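Local coordinates for initiator protein NS1 (Human bocavirus, PDB 4KW3), which probably binds and nicks the viral replication origin through this N-terminal nuclease domain, initiating rolling-circle DNA replication in a larger protein with helicase activity, at residues A[22-27]-A[31-36]; A[37-42]-A[75-80]; A[43-48]-A[67-72]; A[148-153]-A[164-169]. All blocks are in the same frame, centred on the assembly; numbering follows the deposited sequence.

Helix 31-38 runs through the first two contacts: contact 1 packs it on the loop that leads into it, and contact 2 packs its C-terminal end on helix 74-94. Contact 4 sets the end of helix 134-149 on helix 160-177. All three are buried, although contact 4 includes one exposed residue, a lysine. Contact 3, partly buried, joins the next helix, 43-49, to the end of helix 60-69. None has a hydrogen bond across its two segments. Contact 1 adds a carboxylate to its aromatic and leucine packing, contact 2 presses a valine on a backbone carbonyl, contact 3 mixes serine, methionine and leucine, and contact 4 meets a phenylalanine edge-on.

Contact 1 (A[22-27]-A[31-36]); sequences FPYPQW and EWLLHA
Glu31 starts its path along Trp27 at the backbone: CB of Glu31 lies 3.3 Å from the carbonyl O of Trp27, and CG passes the same oxygen at 4.1 Å. With CG anti to the backbone N (chi1 -174°) and the chain extended beyond it, the side chain runs beside the indole and in the same direction, bringing OE2 of Glu31 to 4.1 Å from CZ3 of Trp27. Carboxylate and indole planes are only 9° apart, although the oxygen approaches the ring obliquely. The acid group is well satisfied. OE1 takes a hydrogen bond from His35 NE2, one turn on, through its anti lone pair and close to the imidazole plane, and also pairs with Ser220 OG; OE2 is bound by Ser221 N. Together these bonds fix the rotation of the carboxylate.

Next to this polar strip, Leu34 fills the angle between two aromatics. Its CD1 rests 4.0 Å from CB of Trp27 and lies over a face of the Phe22 ring, while CD2 of Leu34 reaches CZ of Phe22 at 3.8 Å. The hydroxyl O of Tyr24 meets CD1 of Leu33 at 3.8 Å, the two side chains crossing at about a right angle. Trp27 NE1 bonds to the carbonyl of Lys112, and Phe22, Trp27 and Leu34 all touch Leu114. The contact thus packs helix 31-38 beside the start of strand 114-122 in a Rep-clan, HUH-type nuclease domain, with the Phe22 side chain about 7 Å from that of His115, a predicted metal ligand.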
loop_
_atom_site.group_PDB
_atom_site.type_symbol
_atom_site.label_atom_id
_atom_site.label_comp_id
_atom_site.label_asym_id
_atom_site.label_seq_id
_atom_site.Cartn_x
_atom_site.Cartn_y
_atom_site.Cartn_z
ATOM N N PHE A 22 -9.108 -2.534 -0.713
ATOM C CA PHE A 22 -9.875 -2.240 0.498
ATOM C C PHE A 22 -11.392 -2.476 0.257
ATOM O O PHE A 22 -12.012 -1.835 -0.591
ATOM C CB PHE A 22 -9.605 -0.808 0.965
ATOM C CG PHE A 22 -10.058 -0.547 2.363
ATOM C CD1 PHE A 22 -11.361 -0.179 2.624
ATOM C CD2 PHE A 22 -9.182 -0.689 3.423
ATOM C CE1 PHE A 22 -11.779 0.043 3.920
ATOM C CE2 PHE A 22 -9.597 -0.464 4.718
ATOM C CZ PHE A 22 -10.898 -0.099 4.964
ATOM N N PRO A 23 -12.000 -3.401 1.004
ATOM C CA PRO A 23 -13.358 -3.800 0.607
ATOM C C PRO A 23 -14.481 -2.835 1.034
ATOM O O PRO A 23 -15.426 -3.248 1.714
ATOM C CB PRO A 23 -13.528 -5.165 1.280
ATOM C CG PRO A 23 -12.516 -5.187 2.437
ATOM C CD PRO A 23 -11.584 -4.002 2.283
ATOM N N TYR A 24 -14.364 -1.570 0.638
ATOM C CA TYR A 24 -15.394 -0.550 0.891
ATOM C C TYR A 24 -15.583 0.345 -0.327
ATOM O O TYR A 24 -14.819 1.285 -0.553
ATOM C CB TYR A 24 -15.025 0.295 2.117
ATOM C CG TYR A 24 -16.081 1.290 2.548
ATOM C CD1 TYR A 24 -17.295 0.875 3.089
ATOM C CD2 TYR A 24 -15.842 2.650 2.468
ATOM C CE1 TYR A 24 -18.258 1.795 3.491
ATOM C CE2 TYR A 24 -16.794 3.574 2.878
ATOM C CZ TYR A 24 -17.994 3.146 3.388
ATOM O OH TYR A 24 -18.925 4.084 3.785
ATOM N N PRO A 25 -16.613 0.053 -1.118
ATOM C CA PRO A 25 -16.837 0.735 -2.399
ATOM C C PRO A 25 -17.019 2.255 -2.273
ATOM O O PRO A 25 -16.605 2.985 -3.171
ATOM C CB PRO A 25 -18.103 0.068 -2.927
ATOM C CG PRO A 25 -18.126 -1.291 -2.254
ATOM C CD PRO A 25 -17.575 -1.039 -0.886
ATOM N N GLN A 26 -17.613 2.717 -1.176
ATOM C CA GLN A 26 -17.886 4.147 -0.971
ATOM C C GLN A 26 -16.704 4.920 -0.377
ATOM O O GLN A 26 -16.885 6.035 0.099
ATOM C CB GLN A 26 -19.110 4.347 -0.065
ATOM C CG GLN A 26 -20.411 3.712 -0.556
ATOM C CD GLN A 26 -20.478 2.200 -0.315
ATOM O OE1 GLN A 26 -19.612 1.613 0.342
ATOM N NE2 GLN A 26 -21.506 1.565 -0.866
ATOM N N TRP A 27 -15.507 4.334 -0.395
ATOM C CA TRP A 27 -14.332 4.963 0.234
ATOM C C TRP A 27 -13.946 6.362 -0.314
ATOM O O TRP A 27 -13.534 7.214 0.465
ATOM C CB TRP A 27 -13.113 4.018 0.183
ATOM C CG TRP A 27 -12.490 3.956 -1.164
ATOM C CD1 TRP A 27 -12.844 3.134 -2.200
ATOM C CD2 TRP A 27 -11.419 4.777 -1.646
ATOM N NE1 TRP A 27 -12.045 3.398 -3.303
ATOM C CE2 TRP A 27 -11.163 4.395 -2.983
ATOM C CE3 TRP A 27 -10.653 5.796 -1.075
ATOM C CZ2 TRP A 27 -10.173 4.995 -3.756
ATOM C CZ3 TRP A 27 -9.668 6.390 -1.846
ATOM C CH2 TRP A 27 -9.437 5.986 -3.174
ATOM N N GLU A 31 -14.354 9.394 2.487
ATOM C CA GLU A 31 -12.971 9.120 2.895
ATOM C C GLU A 31 -12.629 9.538 4.335
ATOM O O GLU A 31 -11.771 8.917 4.991
ATOM C CB GLU A 31 -11.992 9.727 1.884
ATOM C CG GLU A 31 -10.531 9.382 2.125
ATOM C CD GLU A 31 -9.584 10.257 1.312
ATOM O OE1 GLU A 31 -9.018 11.209 1.904
ATOM O OE2 GLU A 31 -9.437 10.024 0.085
ATOM N N TRP A 32 -13.289 10.585 4.828
ATOM C CA TRP A 32 -13.053 11.068 6.200
ATOM C C TRP A 32 -13.302 9.973 7.253
ATOM O O TRP A 32 -12.655 9.960 8.296
ATOM C CB TRP A 32 -13.890 12.312 6.505
ATOM C CG TRP A 32 -15.344 12.039 6.443
ATOM C CD1 TRP A 32 -16.139 11.558 7.452
ATOM C CD2 TRP A 32 -16.190 12.200 5.300
ATOM N NE1 TRP A 32 -17.428 11.411 7.002
ATOM C CE2 TRP A 32 -17.489 11.797 5.685
ATOM C CE3 TRP A 32 -15.976 12.645 3.990
ATOM C CZ2 TRP A 32 -18.576 11.828 4.804
ATOM C CZ3 TRP A 32 -17.052 12.675 3.119
ATOM C CH2 TRP A 32 -18.339 12.269 3.531
ATOM N N LEU A 33 -14.231 9.056 6.976
ATOM C CA LEU A 33 -14.399 7.868 7.816
ATOM C C LEU A 33 -13.090 7.068 7.930
ATOM O O LEU A 33 -12.724 6.613 9.028
ATOM C CB LEU A 33 -15.510 6.970 7.262
ATOM C CG LEU A 33 -16.909 7.570 7.094
ATOM C CD1 LEU A 33 -17.835 6.562 6.424
ATOM C CD2 LEU A 33 -17.473 8.027 8.432
ATOM N N LEU A 34 -12.372 6.915 6.807
ATOM C CA LEU A 34 -11.113 6.179 6.859
ATOM C C LEU A 34 -10.054 6.975 7.602
ATOM O O LEU A 34 -9.219 6.382 8.297
ATOM C CB LEU A 34 -10.595 5.747 5.471
ATOM C CG LEU A 34 -11.461 4.731 4.727
ATOM C CD1 LEU A 34 -10.788 4.263 3.457
ATOM C CD2 LEU A 34 -11.852 3.549 5.617
ATOM N N HIS A 35 -10.105 8.307 7.484
ATOM C CA HIS A 35 -9.163 9.165 8.210
ATOM C C HIS A 35 -9.243 8.832 9.692
ATOM O O HIS A 35 -8.213 8.717 10.358
ATOM C CB HIS A 35 -9.452 10.673 8.025
ATOM C CG HIS A 35 -9.377 11.151 6.608
ATOM N ND1 HIS A 35 -9.951 12.330 6.195
ATOM C CD2 HIS A 35 -8.805 10.606 5.511
ATOM C CE1 HIS A 35 -9.743 12.490 4.901
ATOM N NE2 HIS A 35 -9.052 11.455 4.460
ATOM N N ALA A 36 -10.470 8.661 10.193
ATOM C CA ALA A 36 -10.691 8.434 11.610
ATOM C C ALA A 36 -10.364 6.993 12.026
ATOM O O ALA A 36 -9.670 6.769 13.032
ATOM C CB ALA A 36 -12.137 8.788 11.972
#

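Contact 2 (A[37-42]-A[75-80]); sequences LLAHGT and GAVLCK
Leu38 and Val77 point at each other across the interface, but it is the backbone of the first that meets the side chain of the second. The carbonyl O of Leu38 lies against the branched end of Val77, 3.2 Å from CG1 and 3.4 Å from CG2 of that valine, so both methyls share one oxygen. Val77 presents this fork because CG1 stands anti to its own N (chi1 177°) while CG2 stands beside that N. The two methyls then divide the remaining packing: CG1 of Val77 faces CB of Leu38 at 4.3 Å, and CG2 of Val77 approaches CB of Ala39 at 4.4 Å. These are apolar contacts, and the two segments exchange no hydrogen bond.

Ala39 is where the chain leaves helical geometry. From there a type II turn runs to Thr42, with Gly41 at its third position (phi 110°), and redirects the chain toward helix 43-49. Ile145 of helix 134-149 touches both Leu38 and Leu78, and Arg148 of the same helix lies on Val77. On helix 74-94, Cys79 packs on Val105 and His244, residues of two sheet strands, and near the helix start Gly75 O bonds to Ser107 OG. Helix 74-94 thus touches the sheet on one hand and helices 31-38 and 134-149 on the other, consistent with the layered alpha/beta build of a Rep-clan nuclease domain.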
loop_
_atom_site.group_PDB
_atom_site.type_symbol
_atom_site.label_atom_id
_atom_site.label_comp_id
_atom_site.label_asym_id
_atom_site.label_seq_id
_atom_site.Cartn_x
_atom_site.Cartn_y
_atom_site.Cartn_z
ATOM N N LEU A 37 -10.854 6.029 11.244
ATOM C CA LEU A 37 -10.647 4.609 11.542
ATOM C C LEU A 37 -9.170 4.184 11.449
ATOM O O LEU A 37 -8.701 3.375 12.250
ATOM C CB LEU A 37 -11.536 3.735 10.653
ATOM C CG LEU A 37 -13.039 3.677 10.960
ATOM C CD1 LEU A 37 -13.809 3.000 9.817
ATOM C CD2 LEU A 37 -13.322 2.974 12.281
ATOM N N LEU A 38 -8.444 4.715 10.464
ATOM C CA LEU A 38 -7.059 4.300 10.236
ATOM C C LEU A 38 -6.002 5.295 10.714
ATOM O O LEU A 38 -4.877 4.903 11.031
ATOM C CB LEU A 38 -6.819 4.010 8.749
ATOM C CG LEU A 38 -7.775 3.002 8.123
ATOM C CD1 LEU A 38 -7.403 2.768 6.675
ATOM C CD2 LEU A 38 -7.791 1.695 8.914
ATOM N N ALA A 39 -6.354 6.576 10.769
ATOM C CA ALA A 39 -5.361 7.621 11.020
ATOM C C ALA A 39 -5.904 8.642 12.005
ATOM O O ALA A 39 -5.864 9.860 11.759
ATOM C CB ALA A 39 -4.968 8.298 9.711
ATOM N N HIS A 40 -6.442 8.143 13.111
ATOM C CA HIS A 40 -6.996 9.037 14.093
ATOM C C HIS A 40 -5.915 10.010 14.571
ATOM O O HIS A 40 -4.794 9.598 14.888
ATOM C CB HIS A 40 -7.590 8.271 15.261
ATOM C CG HIS A 40 -8.278 9.154 16.244
ATOM N ND1 HIS A 40 -9.087 10.201 15.853
ATOM C CD2 HIS A 40 -8.246 9.183 17.597
ATOM C CE1 HIS A 40 -9.546 10.818 16.926
ATOM N NE2 HIS A 40 -9.048 10.222 17.995
ATOM N N GLY A 41 -6.248 11.303 14.565
ATOM C CA GLY A 41 -5.296 12.353 14.886
ATOM C C GLY A 41 -4.890 13.203 13.684
ATOM O O GLY A 41 -4.165 14.192 13.824
ATOM N N THR A 42 -5.377 12.838 12.501
ATOM C CA THR A 42 -4.953 13.483 11.270
ATOM C C THR A 42 -6.158 14.109 10.612
ATOM O O THR A 42 -6.028 14.753 9.570
ATOM C CB THR A 42 -4.391 12.477 10.208
ATOM O OG1 THR A 42 -5.378 11.480 9.934
ATOM C CG2 THR A 42 -3.096 11.809 10.644
ATOM N N GLY A 75 -3.423 6.309 4.147
ATOM C CA GLY A 75 -2.770 5.472 3.163
ATOM C C GLY A 75 -1.465 4.915 3.682
ATOM O O GLY A 75 -1.115 3.775 3.397
ATOM N N ALA A 76 -0.733 5.715 4.448
ATOM C CA ALA A 76 0.503 5.217 5.020
ATOM C C ALA A 76 0.224 4.125 6.060
ATOM O O ALA A 76 0.928 3.111 6.106
ATOM C CB ALA A 76 1.332 6.354 5.613
ATOM N N VAL A 77 -0.832 4.308 6.847
ATOM C CA VAL A 77 -1.204 3.330 7.862
ATOM C C VAL A 77 -1.650 2.009 7.224
ATOM O O VAL A 77 -1.218 0.929 7.644
ATOM C CB VAL A 77 -2.328 3.878 8.765
ATOM C CG1 VAL A 77 -2.782 2.830 9.813
ATOM C CG2 VAL A 77 -1.859 5.139 9.450
ATOM N N LEU A 78 -2.500 2.110 6.205
ATOM C CA LEU A 78 -2.976 0.946 5.461
ATOM C C LEU A 78 -1.775 0.150 4.970
ATOM O O LEU A 78 -1.708 -1.082 5.074
ATOM C CB LEU A 78 -3.815 1.385 4.257
ATOM C CG LEU A 78 -4.278 0.198 3.405
ATOM C CD1 LEU A 78 -5.064 -0.786 4.257
ATOM C CD2 LEU A 78 -5.082 0.631 2.187
ATOM N N CYS A 79 -0.817 0.893 4.448
ATOM C CA CYS A 79 0.395 0.325 3.918
ATOM C C CYS A 79 1.224 -0.394 5.004
ATOM O O CYS A 79 1.742 -1.472 4.758
ATOM C CB CYS A 79 1.185 1.438 3.220
ATOM S SG CYS A 79 2.600 0.885 2.308
ATOM N N LYS A 80 1.355 0.192 6.196
ATOM C CA LYS A 80 2.033 -0.494 7.305
ATOM C C LYS A 80 1.270 -1.750 7.745
ATOM O O LYS A 80 1.878 -2.761 8.092
ATOM C CB LYS A 80 2.212 0.431 8.508
ATOM C CG LYS A 80 3.053 1.673 8.232
ATOM C CD LYS A 80 2.989 2.661 9.396
ATOM C CE LYS A 80 3.563 4.008 9.024
ATOM N NZ LYS A 80 3.516 4.943 10.196
#

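Contact 3 (A[43-48]-A[67-72]); sequences EQSMIQ and ISLEDR
Ser45 and Met46 of helix 43-49 rest on Leu69 at the end of helix 60-69, a small helix-to-helix contact on the helical flank of a Rep-clan (HUH-type) nuclease domain. The leucine fork does most of the touching. CD2 of Leu69 lies 3.9 Å from CB of Ser45, and CD1 of Leu69 is nearly as close to that carbon while also meeting SD of Met46 at 3.9 Å. The methionine gets there by bending: chi2 of -51° brings SD to the leucine and chi3 of -78° turns CE away from it, so the sulfur rather than the terminal methyl makes the contact, and the two side chains cross obliquely.

At its more exposed side the contact turns polar without becoming bonded. The hydroxyl oxygens OG of Ser45 and OG of Ser68 stand 4.2 Å apart, and Ser68 OG is instead bonded to the carbonyl of Leu65 within its own helix. Farther out, Leu69 also packs on Thr42 and Ile219, while Met46 reaches His35 and Ser220, so the cluster extends to helix 31-38 and to the loop around residue 220. The turn after Leu69 is tied down twice, by Lys80 NZ bonding to the carbonyl of Asp71 and by the guanidinium of Arg72. NH1 of Arg72 donates to O of Ser68 over 2.6 Å, the oxygen lying within 4° of the guanidinium plane while the nitrogen sits well above the carbonyl plane.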
loop_
_atom_site.group_PDB
_atom_site.type_symbol
_atom_site.label_atom_id
_atom_site.label_comp_id
_atom_site.label_asym_id
_atom_site.label_seq_id
_atom_site.Cartn_x
_atom_site.Cartn_y
_atom_site.Cartn_z
ATOM N N GLU A 43 -7.340 13.892 11.189
ATOM C CA GLU A 43 -8.556 14.231 10.452
ATOM C C GLU A 43 -8.643 15.717 10.144
ATOM O O GLU A 43 -9.108 16.097 9.076
ATOM C CB GLU A 43 -9.833 13.705 11.127
ATOM C CG GLU A 43 -9.772 13.605 12.611
ATOM C CD GLU A 43 -9.297 12.258 13.114
ATOM O OE1 GLU A 43 -10.138 11.340 13.213
ATOM O OE2 GLU A 43 -8.104 12.140 13.458
ATOM N N GLN A 44 -8.144 16.550 11.049
ATOM C CA GLN A 44 -8.152 17.988 10.816
ATOM C C GLN A 44 -7.110 18.380 9.784
ATOM O O GLN A 44 -7.387 19.181 8.890
ATOM C CB GLN A 44 -7.900 18.756 12.107
ATOM C CG GLN A 44 -8.193 20.221 11.970
ATOM C CD GLN A 44 -9.612 20.478 11.493
ATOM O OE1 GLN A 44 -9.851 21.375 10.682
ATOM N NE2 GLN A 44 -10.564 19.688 11.994
ATOM N N SER A 45 -5.916 17.807 9.913
ATOM C CA SER A 45 -4.869 18.032 8.933
ATOM C C SER A 45 -5.351 17.720 7.507
ATOM O O SER A 45 -5.100 18.505 6.593
ATOM C CB SER A 45 -3.643 17.189 9.269
ATOM O OG SER A 45 -2.954 17.706 10.392
ATOM N N MET A 46 -6.070 16.606 7.328
ATOM C CA MET A 46 -6.607 16.229 6.019
ATOM C C MET A 46 -7.543 17.288 5.456
ATOM O O MET A 46 -7.485 17.610 4.265
ATOM C CB MET A 46 -7.364 14.887 6.074
ATOM C CG MET A 46 -6.524 13.684 6.498
ATOM S SD MET A 46 -4.994 13.502 5.561
ATOM C CE MET A 46 -5.612 12.795 4.036
ATOM N N ILE A 47 -8.389 17.851 6.311
ATOM C CA ILE A 47 -9.305 18.892 5.861
ATOM C C ILE A 47 -8.578 20.152 5.393
ATOM O O ILE A 47 -8.876 20.687 4.325
ATOM C CB ILE A 47 -10.311 19.261 6.963
ATOM C CG1 ILE A 47 -11.182 18.043 7.271
ATOM C CG2 ILE A 47 -11.187 20.431 6.524
ATOM C CD1 ILE A 47 -12.189 18.260 8.338
ATOM N N GLN A 48 -7.616 20.602 6.189
ATOM C CA GLN A 48 -6.833 21.785 5.870
ATOM C C GLN A 48 -6.098 21.611 4.549
ATOM O O GLN A 48 -5.952 22.559 3.776
ATOM C CB GLN A 48 -5.829 22.038 6.988
ATOM C CG GLN A 48 -5.601 23.488 7.295
ATOM C CD GLN A 48 -4.901 23.662 8.615
ATOM O OE1 GLN A 48 -4.949 22.771 9.473
ATOM N NE2 GLN A 48 -4.233 24.800 8.789
ATOM N N ILE A 67 4.670 17.710 6.137
ATOM C CA ILE A 67 5.678 17.224 7.077
ATOM C C ILE A 67 5.036 16.551 8.304
ATOM O O ILE A 67 5.502 15.498 8.744
ATOM C CB ILE A 67 6.658 18.343 7.527
ATOM C CG1 ILE A 67 7.597 18.692 6.382
ATOM C CG2 ILE A 67 7.544 17.857 8.644
ATOM C CD1 ILE A 67 8.408 17.478 5.911
ATOM N N SER A 68 3.928 17.094 8.808
ATOM C CA SER A 68 3.378 16.513 10.019
ATOM C C SER A 68 2.631 15.216 9.689
ATOM O O SER A 68 2.457 14.357 10.545
ATOM C CB SER A 68 2.450 17.484 10.767
ATOM O OG SER A 68 1.193 17.608 10.134
ATOM N N LEU A 69 2.177 15.086 8.453
ATOM C CA LEU A 69 1.411 13.916 8.041
ATOM C C LEU A 69 2.263 12.746 7.601
ATOM O O LEU A 69 1.748 11.654 7.424
ATOM C CB LEU A 69 0.473 14.293 6.897
ATOM C CG LEU A 69 -0.778 15.026 7.358
ATOM C CD1 LEU A 69 -1.635 15.489 6.169
ATOM C CD2 LEU A 69 -1.535 14.113 8.283
ATOM N N GLU A 70 3.570 12.963 7.516
ATOM C CA GLU A 70 4.456 12.118 6.708
ATOM C C GLU A 70 4.342 10.595 6.815
ATOM O O GLU A 70 4.291 9.925 5.773
ATOM C CB GLU A 70 5.902 12.566 6.916
ATOM C CG GLU A 70 6.922 11.831 6.084
ATOM C CD GLU A 70 8.330 12.075 6.579
ATOM O OE1 GLU A 70 8.531 13.066 7.319
ATOM O OE2 GLU A 70 9.236 11.286 6.232
ATOM N N ASP A 71 4.263 10.024 8.011
ATOM C CA ASP A 71 4.055 8.560 8.084
ATOM C C ASP A 71 2.715 8.168 8.713
ATOM O O ASP A 71 2.524 7.031 9.119
ATOM C CB ASP A 71 5.204 7.877 8.832
ATOM C CG ASP A 71 6.519 7.927 8.068
ATOM O OD1 ASP A 71 6.517 8.117 6.829
ATOM O OD2 ASP A 71 7.576 7.822 8.724
ATOM N N ARG A 72 1.803 9.126 8.801
ATOM C CA ARG A 72 0.621 9.001 9.631
ATOM C C ARG A 72 -0.689 9.051 8.853
ATOM O O ARG A 72 -1.749 8.788 9.423
ATOM C CB ARG A 72 0.587 10.139 10.670
ATOM C CG ARG A 72 1.806 10.288 11.564
ATOM C CD ARG A 72 1.787 11.648 12.303
ATOM N NE ARG A 72 0.489 11.948 12.921
ATOM C CZ ARG A 72 -0.231 13.051 12.701
ATOM N NH1 ARG A 72 0.207 13.995 11.880
ATOM N NH2 ARG A 72 -1.397 13.215 13.311
#

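Contact 4 (A[148-153]-A[164-169]); sequences RCKSLL and DIFHTL
The Phe166 ring meets segment 148-153 with its edge. CB of Cys149 comes in near the ring plane, 3.9 Å from CD1 of Phe166, and CE of Lys150 lies in plane 3.6 Å from CZ of Phe166. CG of Lys150 also touches the rim, 3.9 Å from CE1 of Phe166, so the extended lysine chain crosses the phenylalanine at about a right angle with its methylenes against the ring. With CG anti to its backbone N (chi1 179°), Phe166 extends from helix 160-177 toward Cys149 and Lys150. The Phe158 ring meets it at about 45°, and CD2 of Phe166 in turn lies 3.9 Å above one face of His167, toward that ring's rim.

Deeper in, SG of Cys149 packs on CD1 of Leu169 at 3.9 Å, and Leu37 of helix 31-38 and Ile146 extend this apolar layer. Ser151 binds the carbonyl of Arg148 through both its backbone N and its OG, holding the helical turn at Arg148-Ser151. Across the interface itself there is no hydrogen bond: the lysine meets the ring through its CG and CE methylenes at the edge, while NZ extends past the rim, so the contact is aliphatic rather than cation-pi.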
loop_
_atom_site.group_PDB
_atom_site.type_symbol
_atom_site.label_atom_id
_atom_site.label_comp_id
_atom_site.label_asym_id
_atom_site.label_seq_id
_atom_site.Cartn_x
_atom_site.Cartn_y
_atom_site.Cartn_z
ATOM N N ARG A 148 -6.439 -1.947 13.933
ATOM C CA ARG A 148 -6.100 -0.534 13.861
ATOM C C ARG A 148 -7.359 0.317 14.052
ATOM O O ARG A 148 -7.328 1.336 14.759
ATOM C CB ARG A 148 -5.411 -0.202 12.530
ATOM C CG ARG A 148 -5.127 1.258 12.377
ATOM C CD ARG A 148 -4.041 1.721 13.334
ATOM N NE ARG A 148 -4.255 3.118 13.709
ATOM C CZ ARG A 148 -3.306 4.048 13.782
ATOM N NH1 ARG A 148 -2.048 3.761 13.464
ATOM N NH2 ARG A 148 -3.631 5.283 14.150
ATOM N N CYS A 149 -8.468 -0.129 13.455
ATOM C CA CYS A 149 -9.766 0.531 13.621
ATOM C C CYS A 149 -10.160 0.703 15.073
ATOM O O CYS A 149 -10.751 1.709 15.449
ATOM C CB CYS A 149 -10.877 -0.270 12.927
ATOM S SG CYS A 149 -10.873 -0.105 11.130
ATOM N N LYS A 150 -9.830 -0.285 15.886
ATOM C CA LYS A 150 -10.212 -0.280 17.283
ATOM C C LYS A 150 -9.450 0.773 18.108
ATOM O O LYS A 150 -9.889 1.135 19.200
ATOM C CB LYS A 150 -10.054 -1.678 17.870
ATOM C CG LYS A 150 -11.106 -2.643 17.383
ATOM C CD LYS A 150 -10.749 -4.038 17.817
ATOM C CE LYS A 150 -11.670 -5.052 17.202
ATOM N NZ LYS A 150 -11.120 -6.399 17.452
ATOM N N SER A 151 -8.299 1.232 17.613
ATOM C CA SER A 151 -7.530 2.251 18.341
ATOM C C SER A 151 -8.325 3.561 18.494
ATOM O O SER A 151 -8.219 4.251 19.524
ATOM C CB SER A 151 -6.170 2.502 17.692
ATOM O OG SER A 151 -6.334 3.121 16.438
ATOM N N LEU A 152 -9.153 3.860 17.492
ATOM C CA LEU A 152 -10.088 4.979 17.569
ATOM C C LEU A 152 -10.956 4.885 18.821
ATOM O O LEU A 152 -11.305 5.902 19.413
ATOM C CB LEU A 152 -10.982 5.015 16.328
ATOM C CG LEU A 152 -12.068 6.093 16.315
ATOM C CD1 LEU A 152 -11.431 7.458 16.480
ATOM C CD2 LEU A 152 -12.905 6.032 15.030
ATOM N N LEU A 153 -11.290 3.666 19.228
ATOM C CA LEU A 153 -12.164 3.462 20.383
ATOM C C LEU A 153 -11.575 3.993 21.698
ATOM O O LEU A 153 -12.306 4.201 22.648
ATOM C CB LEU A 153 -12.587 1.993 20.522
ATOM C CG LEU A 153 -13.433 1.395 19.389
ATOM C CD1 LEU A 153 -13.632 -0.096 19.601
ATOM C CD2 LEU A 153 -14.777 2.089 19.238
ATOM N N ASP A 164 -20.341 0.778 10.346
ATOM C CA ASP A 164 -20.711 0.045 9.145
ATOM C C ASP A 164 -19.483 -0.536 8.424
ATOM O O ASP A 164 -19.455 -1.716 8.058
ATOM C CB ASP A 164 -21.493 0.961 8.211
ATOM C CG ASP A 164 -21.775 0.318 6.876
ATOM O OD1 ASP A 164 -22.611 -0.610 6.829
ATOM O OD2 ASP A 164 -21.162 0.749 5.871
ATOM N N ILE A 165 -18.460 0.295 8.253
ATOM C CA ILE A 165 -17.205 -0.131 7.651
ATOM C C ILE A 165 -16.559 -1.245 8.472
ATOM O O ILE A 165 -16.107 -2.254 7.926
ATOM C CB ILE A 165 -16.230 1.064 7.535
ATOM C CG1 ILE A 165 -16.773 2.086 6.532
ATOM C CG2 ILE A 165 -14.817 0.595 7.157
ATOM C CD1 ILE A 165 -16.012 3.381 6.512
ATOM N N PHE A 166 -16.524 -1.045 9.787
ATOM C CA PHE A 166 -15.925 -1.991 10.724
ATOM C C PHE A 166 -16.566 -3.374 10.631
ATOM O O PHE A 166 -15.878 -4.397 10.687
ATOM C CB PHE A 166 -16.037 -1.436 12.145
ATOM C CG PHE A 166 -15.470 -2.331 13.214
ATOM C CD1 PHE A 166 -14.099 -2.445 13.391
ATOM C CD2 PHE A 166 -16.317 -3.028 14.076
ATOM C CE1 PHE A 166 -13.588 -3.252 14.397
ATOM C CE2 PHE A 166 -15.808 -3.838 15.070
ATOM C CZ PHE A 166 -14.449 -3.948 15.238
ATOM N N HIS A 167 -17.883 -3.408 10.471
ATOM C CA HIS A 167 -18.569 -4.691 10.397
ATOM C C HIS A 167 -18.434 -5.299 9.006
ATOM O O HIS A 167 -18.395 -6.525 8.858
ATOM C CB HIS A 167 -20.026 -4.564 10.840
ATOM C CG HIS A 167 -20.174 -4.244 12.296
ATOM N ND1 HIS A 167 -19.691 -5.070 13.291
ATOM C CD2 HIS A 167 -20.727 -3.181 12.928
ATOM C CE1 HIS A 167 -19.946 -4.533 14.472
ATOM N NE2 HIS A 167 -20.574 -3.386 14.278
ATOM N N THR A 168 -18.307 -4.435 7.998
ATOM C CA THR A 168 -17.972 -4.870 6.644
ATOM C C THR A 168 -16.618 -5.615 6.611
ATOM O O THR A 168 -16.484 -6.674 6.001
ATOM C CB THR A 168 -17.923 -3.677 5.687
ATOM O OG1 THR A 168 -19.208 -3.048 5.628
ATOM C CG2 THR A 168 -17.503 -4.120 4.300
ATOM N N LEU A 169 -15.627 -5.055 7.294
ATOM C CA LEU A 169 -14.326 -5.684 7.438
ATOM C C LEU A 169 -14.400 -7.034 8.162
ATOM O O LEU A 169 -13.759 -8.002 7.753
ATOM C CB LEU A 169 -13.368 -4.741 8.173
ATOM C CG LEU A 169 -13.051 -3.428 7.444
ATOM C CD1 LEU A 169 -12.293 -2.490 8.358
ATOM C CD2 LEU A 169 -12.261 -3.680 6.181
#